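PDB 6IJ2: EAL domain protein from Vibrio cholerae serotype O1, which degrades the cyclic dinucleotides c-di-GMP and cGAMP as a phosphodiesterase, here with calcium ions and the linear product 5'-pGpG bound. Local coordinates for residues D158-G161 and G166-L169; A132-D137 and S162-L167. The protein carries 1 engineered substitution. One frame throughout, in Å; residues are numbered along the deposited sequence.

Contact 1 (D158-G161 and G166-L169); sequences DDFG and GLNL. With CA (calcium ion), chain I; CA (calcium ion), chain L; CA (calcium ion), chain J; CA (calcium ion), chain K.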
loop_
_atom_site.group_PDB
_atom_site.type_symbol
_atom_site.label_atom_id
_atom_site.label_comp_id
_atom_site.label_asym_id
_atom_site.label_seq_id
_atom_site.Cartn_x
_atom_site.Cartn_y
_atom_site.Cartn_z
ATOM N N ASP A 158 -2.253 11.258 -1.937
ATOM C CA ASP A 158 -1.599 11.492 -3.225
ATOM C C ASP A 158 -1.348 10.195 -3.997
ATOM O O ASP A 158 -1.536 10.134 -5.220
ATOM C CB ASP A 158 -0.287 12.238 -2.965
ATOM C CG ASP A 158 0.309 12.889 -4.208
ATOM O OD1 ASP A 158 -0.187 12.691 -5.333
ATOM O OD2 ASP A 158 1.280 13.645 -4.033
ATOM N N ASP A 159 -0.927 9.144 -3.324
ATOM C CA ASP A 159 -0.319 8.067 -4.081
ATOM C C ASP A 159 -1.029 6.767 -3.797
ATOM O O ASP A 159 -0.402 5.778 -3.435
ATOM C CB ASP A 159 1.174 7.948 -3.756
ATOM C CG ASP A 159 1.954 9.246 -4.017
ATOM O OD1 ASP A 159 1.454 10.142 -4.733
ATOM O OD2 ASP A 159 3.093 9.357 -3.507
ATOM N N PHE A 160 -2.350 6.737 -3.956
ATOM C CA PHE A 160 -3.067 5.482 -3.768
ATOM C C PHE A 160 -2.720 4.492 -4.873
ATOM O O PHE A 160 -2.869 4.781 -6.061
ATOM C CB PHE A 160 -4.567 5.714 -3.752
ATOM C CG PHE A 160 -5.355 4.494 -3.380
ATOM C CD1 PHE A 160 -5.633 4.221 -2.054
ATOM C CD2 PHE A 160 -5.809 3.633 -4.353
ATOM C CE1 PHE A 160 -6.373 3.111 -1.710
ATOM C CE2 PHE A 160 -6.541 2.500 -4.017
ATOM C CZ PHE A 160 -6.822 2.250 -2.696
ATOM N N GLY A 161 -2.302 3.305 -4.482
ATOM C CA GLY A 161 -1.939 2.291 -5.445
ATOM C C GLY A 161 -0.470 2.218 -5.781
ATOM O O GLY A 161 -0.096 1.452 -6.682
ATOM N N GLY A 166 -2.053 2.641 0.822
ATOM C CA GLY A 166 -3.112 3.627 0.956
ATOM C C GLY A 166 -4.311 3.102 1.714
ATOM O O GLY A 166 -5.006 3.868 2.385
ATOM N N LEU A 167 -4.575 1.788 1.633
ATOM C CA LEU A 167 -5.677 1.244 2.421
ATOM C C LEU A 167 -5.392 1.359 3.905
ATOM O O LEU A 167 -6.319 1.546 4.701
ATOM C CB LEU A 167 -5.959 -0.214 2.036
ATOM C CG LEU A 167 -6.641 -0.357 0.669
ATOM C CD1 LEU A 167 -6.875 -1.836 0.339
ATOM C CD2 LEU A 167 -7.960 0.441 0.607
ATOM N N ASN A 168 -4.118 1.258 4.291
ATOM C CA ASN A 168 -3.724 1.459 5.680
ATOM C C ASN A 168 -4.168 2.832 6.177
ATOM O O ASN A 168 -4.577 2.991 7.333
ATOM C CB ASN A 168 -2.206 1.299 5.785
ATOM C CG ASN A 168 -1.699 1.279 7.211
ATOM O OD1 ASN A 168 -2.396 0.867 8.136
ATOM N ND2 ASN A 168 -0.459 1.715 7.392
ATOM N N LEU A 169 -4.089 3.835 5.318
ATOM C CA LEU A 169 -4.516 5.175 5.713
ATOM C C LEU A 169 -6.035 5.267 5.776
ATOM O O LEU A 169 -6.600 5.683 6.798
ATOM C CB LEU A 169 -3.948 6.192 4.734
ATOM C CG LEU A 169 -2.418 6.229 4.679
ATOM C CD1 LEU A 169 -1.938 7.303 3.715
ATOM C CD2 LEU A 169 -1.854 6.471 6.067
HETATM CA CA CA I . 0.184 10.842 -6.715
HETATM CA CA CA L . 3.732 11.660 -4.132
HETATM CA CA CA J . 1.020 15.015 -6.019
HETATM CA CA CA K . 0.566 4.710 -1.478
HETATM O O HOH W 1 -2.229 1.583 -1.918
HETATM O O HOH W 2 1.257 8.794 -7.023
HETATM O O HOH W 3 0.078 14.358 -8.034
HETATM O O HOH W 4 2.517 6.104 -0.732
HETATM O O HOH W 5 -0.828 5.989 -0.030
HETATM O O HOH W 6 5.712 12.893 -3.612
#

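Contact 2 (A132-D137 and S162-L167); sequences AERVED and SGYSGL. With CA (calcium ion), chain K.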
loop_
_atom_site.group_PDB
_atom_site.type_symbol
_atom_site.label_atom_id
_atom_site.label_comp_id
_atom_site.label_asym_id
_atom_site.label_seq_id
_atom_site.Cartn_x
_atom_site.Cartn_y
_atom_site.Cartn_z
ATOM N N ALA A 132 6.083 9.402 4.506
ATOM C CA ALA A 132 7.538 9.431 4.476
ATOM C C ALA A 132 8.136 8.039 4.608
ATOM O O ALA A 132 9.212 7.776 4.057
ATOM C CB ALA A 132 8.069 10.328 5.593
ATOM N N GLU A 133 7.466 7.150 5.334
ATOM C CA GLU A 133 7.905 5.770 5.485
ATOM C C GLU A 133 6.682 4.927 5.832
ATOM O O GLU A 133 5.546 5.415 5.810
ATOM C CB GLU A 133 9.016 5.653 6.538
ATOM C CG GLU A 133 8.529 5.704 7.977
ATOM C CD GLU A 133 8.819 7.029 8.649
ATOM O OE1 GLU A 133 10.010 7.346 8.849
ATOM O OE2 GLU A 133 7.854 7.754 8.969
ATOM N N ARG A 134 6.918 3.652 6.140
ATOM C CA ARG A 134 5.838 2.762 6.543
ATOM C C ARG A 134 5.102 3.327 7.751
ATOM O O ARG A 134 5.721 3.748 8.734
ATOM C CB ARG A 134 6.387 1.372 6.867
ATOM C CG ARG A 134 7.126 0.711 5.724
ATOM C CD ARG A 134 8.019 -0.424 6.230
ATOM N NE ARG A 134 7.267 -1.617 6.608
ATOM C CZ ARG A 134 7.816 -2.706 7.140
ATOM N NH1 ARG A 134 9.123 -2.746 7.369
ATOM N NH2 ARG A 134 7.061 -3.753 7.449
ATOM N N VAL A 135 3.775 3.320 7.673
ATOM C CA VAL A 135 2.916 3.902 8.695
ATOM C C VAL A 135 2.551 2.792 9.676
ATOM O O VAL A 135 1.609 2.030 9.454
ATOM C CB VAL A 135 1.670 4.546 8.081
ATOM C CG1 VAL A 135 0.840 5.228 9.154
ATOM C CG2 VAL A 135 2.071 5.530 6.988
ATOM N N GLU A 136 3.310 2.696 10.767
ATOM C CA GLU A 136 2.931 1.781 11.837
ATOM C C GLU A 136 1.906 2.431 12.760
ATOM O O GLU A 136 0.878 1.825 13.083
ATOM C CB GLU A 136 4.169 1.336 12.618
ATOM C CG GLU A 136 5.181 0.557 11.787
ATOM C CD GLU A 136 6.403 0.118 12.585
ATOM O OE1 GLU A 136 6.538 0.526 13.760
ATOM O OE2 GLU A 136 7.230 -0.639 12.032
ATOM N N ASP A 137 2.170 3.664 13.190
ATOM C CA ASP A 137 1.227 4.450 13.985
ATOM C C ASP A 137 0.594 5.482 13.055
ATOM O O ASP A 137 1.212 6.492 12.713
ATOM C CB ASP A 137 1.921 5.107 15.173
ATOM C CG ASP A 137 0.946 5.793 16.115
ATOM O OD1 ASP A 137 -0.265 5.799 15.821
ATOM O OD2 ASP A 137 1.391 6.322 17.156
ATOM N N SER A 162 0.376 2.975 -5.083
ATOM C CA SER A 162 1.819 2.826 -5.213
ATOM C C SER A 162 2.468 3.125 -3.871
ATOM O O SER A 162 1.818 3.580 -2.936
ATOM C CB SER A 162 2.381 3.757 -6.283
ATOM O OG SER A 162 2.223 5.100 -5.872
ATOM N N GLY A 163 3.762 2.884 -3.786
ATOM C CA GLY A 163 4.488 3.285 -2.588
ATOM C C GLY A 163 3.994 2.568 -1.339
ATOM O O GLY A 163 4.001 1.337 -1.259
ATOM N N TYR A 164 3.566 3.345 -0.349
ATOM C CA TYR A 164 3.070 2.821 0.914
ATOM C C TYR A 164 1.573 2.524 0.817
ATOM O O TYR A 164 0.885 3.002 -0.079
ATOM C CB TYR A 164 3.375 3.813 2.035
ATOM C CG TYR A 164 4.868 4.047 2.160
ATOM C CD1 TYR A 164 5.688 3.073 2.693
ATOM C CD2 TYR A 164 5.460 5.226 1.714
ATOM C CE1 TYR A 164 7.058 3.262 2.803
ATOM C CE2 TYR A 164 6.839 5.426 1.823
ATOM C CZ TYR A 164 7.628 4.438 2.365
ATOM O OH TYR A 164 8.993 4.616 2.483
ATOM N N SER A 165 1.080 1.692 1.740
ATOM C CA SER A 165 -0.294 1.186 1.648
ATOM C C SER A 165 -1.291 2.310 1.869
ATOM O O SER A 165 -1.381 2.854 2.974
ATOM C CB SER A 165 -0.530 0.067 2.662
ATOM O OG SER A 165 -1.918 -0.277 2.692
ATOM N N GLY A 166 -2.053 2.641 0.822
ATOM C CA GLY A 166 -3.112 3.627 0.956
ATOM C C GLY A 166 -4.311 3.102 1.714
ATOM O O GLY A 166 -5.006 3.868 2.385
ATOM N N LEU A 167 -4.575 1.788 1.633
ATOM C CA LEU A 167 -5.677 1.244 2.421
ATOM C C LEU A 167 -5.392 1.359 3.905
ATOM O O LEU A 167 -6.319 1.546 4.701
ATOM C CB LEU A 167 -5.959 -0.214 2.036
ATOM C CG LEU A 167 -6.641 -0.357 0.669
ATOM C CD1 LEU A 167 -6.875 -1.836 0.339
ATOM C CD2 LEU A 167 -7.960 0.441 0.607
HETATM CA CA CA K . 0.566 4.710 -1.478
HETATM O O HOH W 4 2.517 6.104 -0.732
HETATM O O HOH W 5 -0.828 5.989 -0.030
#

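Contact 1 (D158-G161 and G166-L169)
Phe160 meets the first turn of helix 166-170 at Gly166 and Leu167. Atom CD1 of its ring comes obliquely to within 4.0 Å of Gly166 CA, packing directly against the bare alpha carbon of the glycine. At the rim, nearly in the ring plane, Leu167 CD2 lies 3.9 Å from Phe160 CE1 and equally near CZ. The reach of the ring follows from chi1 of -172°, which puts CG opposite the backbone N. Phe160 ends strand 154-160 of the barrel typical of EAL domains, and Gly161 after it opens the loop that runs to the helix. Water 1 joins the two backbones, accepting from Gly161 N at 3.1 Å and from Gly166 N at 2.9 Å. Just before the phenylalanine, the carboxylates of Asp158 and Asp159 turn to the metals: Asp158 OD1 bridges two calcium ions, at 2.3 Å from the ion of chain I and 2.7 Å from that of chain J. Asn95, Glu128 and Glu215 bring further ligands to this cluster, as does a phosphate of the bound RNA. Phe160 also meets Phe205 edge-to-face and packs on Leu167 of the second subunit.

Contact 2 (A132-D137 and S162-L167)
Tyr164, in the calcium-binding loop that follows strand 154-160, lays its ring against the backbone of Ala132, Glu133 and Arg134 in the loop after strand 125-129. The carbonyl carbon of Glu133 sits 3.5 Å above one face of the Tyr164 ring, displaced toward the rim, so the Glu133-Arg134 peptide lies flat, nearly parallel to the ring, over part of that face. Arg134 N comes in obliquely, 3.4 Å from Tyr164 CE1. At the far end of the ring, the hydroxyl oxygen OH is 3.4 Å from Glu133 CA; Ala132 O is also near but forms no hydrogen bond with it. The aliphatic part of Arg134 adds to this, with CG 3.9 Å from Tyr164 CE1; the two side chains run at about a right angle, and the guanidinium extends beyond this ring without stacking on it. Both loops leave the ends of neighbouring parallel strands in the barrel of the EAL domain, the end at which the metal ions gather. The loop carrying Tyr164 wraps its backbone round one calcium ion: Ser162 O and Tyr164 O each bind it at 2.2 Å, Asp159 O is a further ligand, and waters 4 and 5 join them. Water 4 in addition accepts a hydrogen bond from Tyr164 N at 3.0 Å. With chi1 of -60°, the ring of Tyr164 is directed opposite its own carbonyl carbon, which lets the residue hold the metal with its backbone while the side chain spans to the other loop. Ser165 then caps helix 166-170, its OG receiving the N-H of Asn168. The ring also meets Tyr164 of the second subunit, the planes inclined at about 25°, and Arg134 packs on that same tyrosine across the dimer interface.

Contact 1 is buried, whereas contact 2 lies at the surface of the chain and includes exposed residues. They share Gly166 and Leu167 and a single calcium ion, to which 158-161 gives one carbonyl oxygen and 162-167 two. Hydrophobic packing dominates contact 1, with carboxylates directed to the metal cluster. Neither contact has a direct hydrogen bond between its segments; in contact 1 a water bridges the backbones, in contact 2 an aromatic ring lies against a peptide. A probable hydrogen bond from Asn168 ND2 to Val135 O, at 2.9 Å, ties helix 166-170, common to both contacts, to the loop 132-137. Both also reach the second subunit.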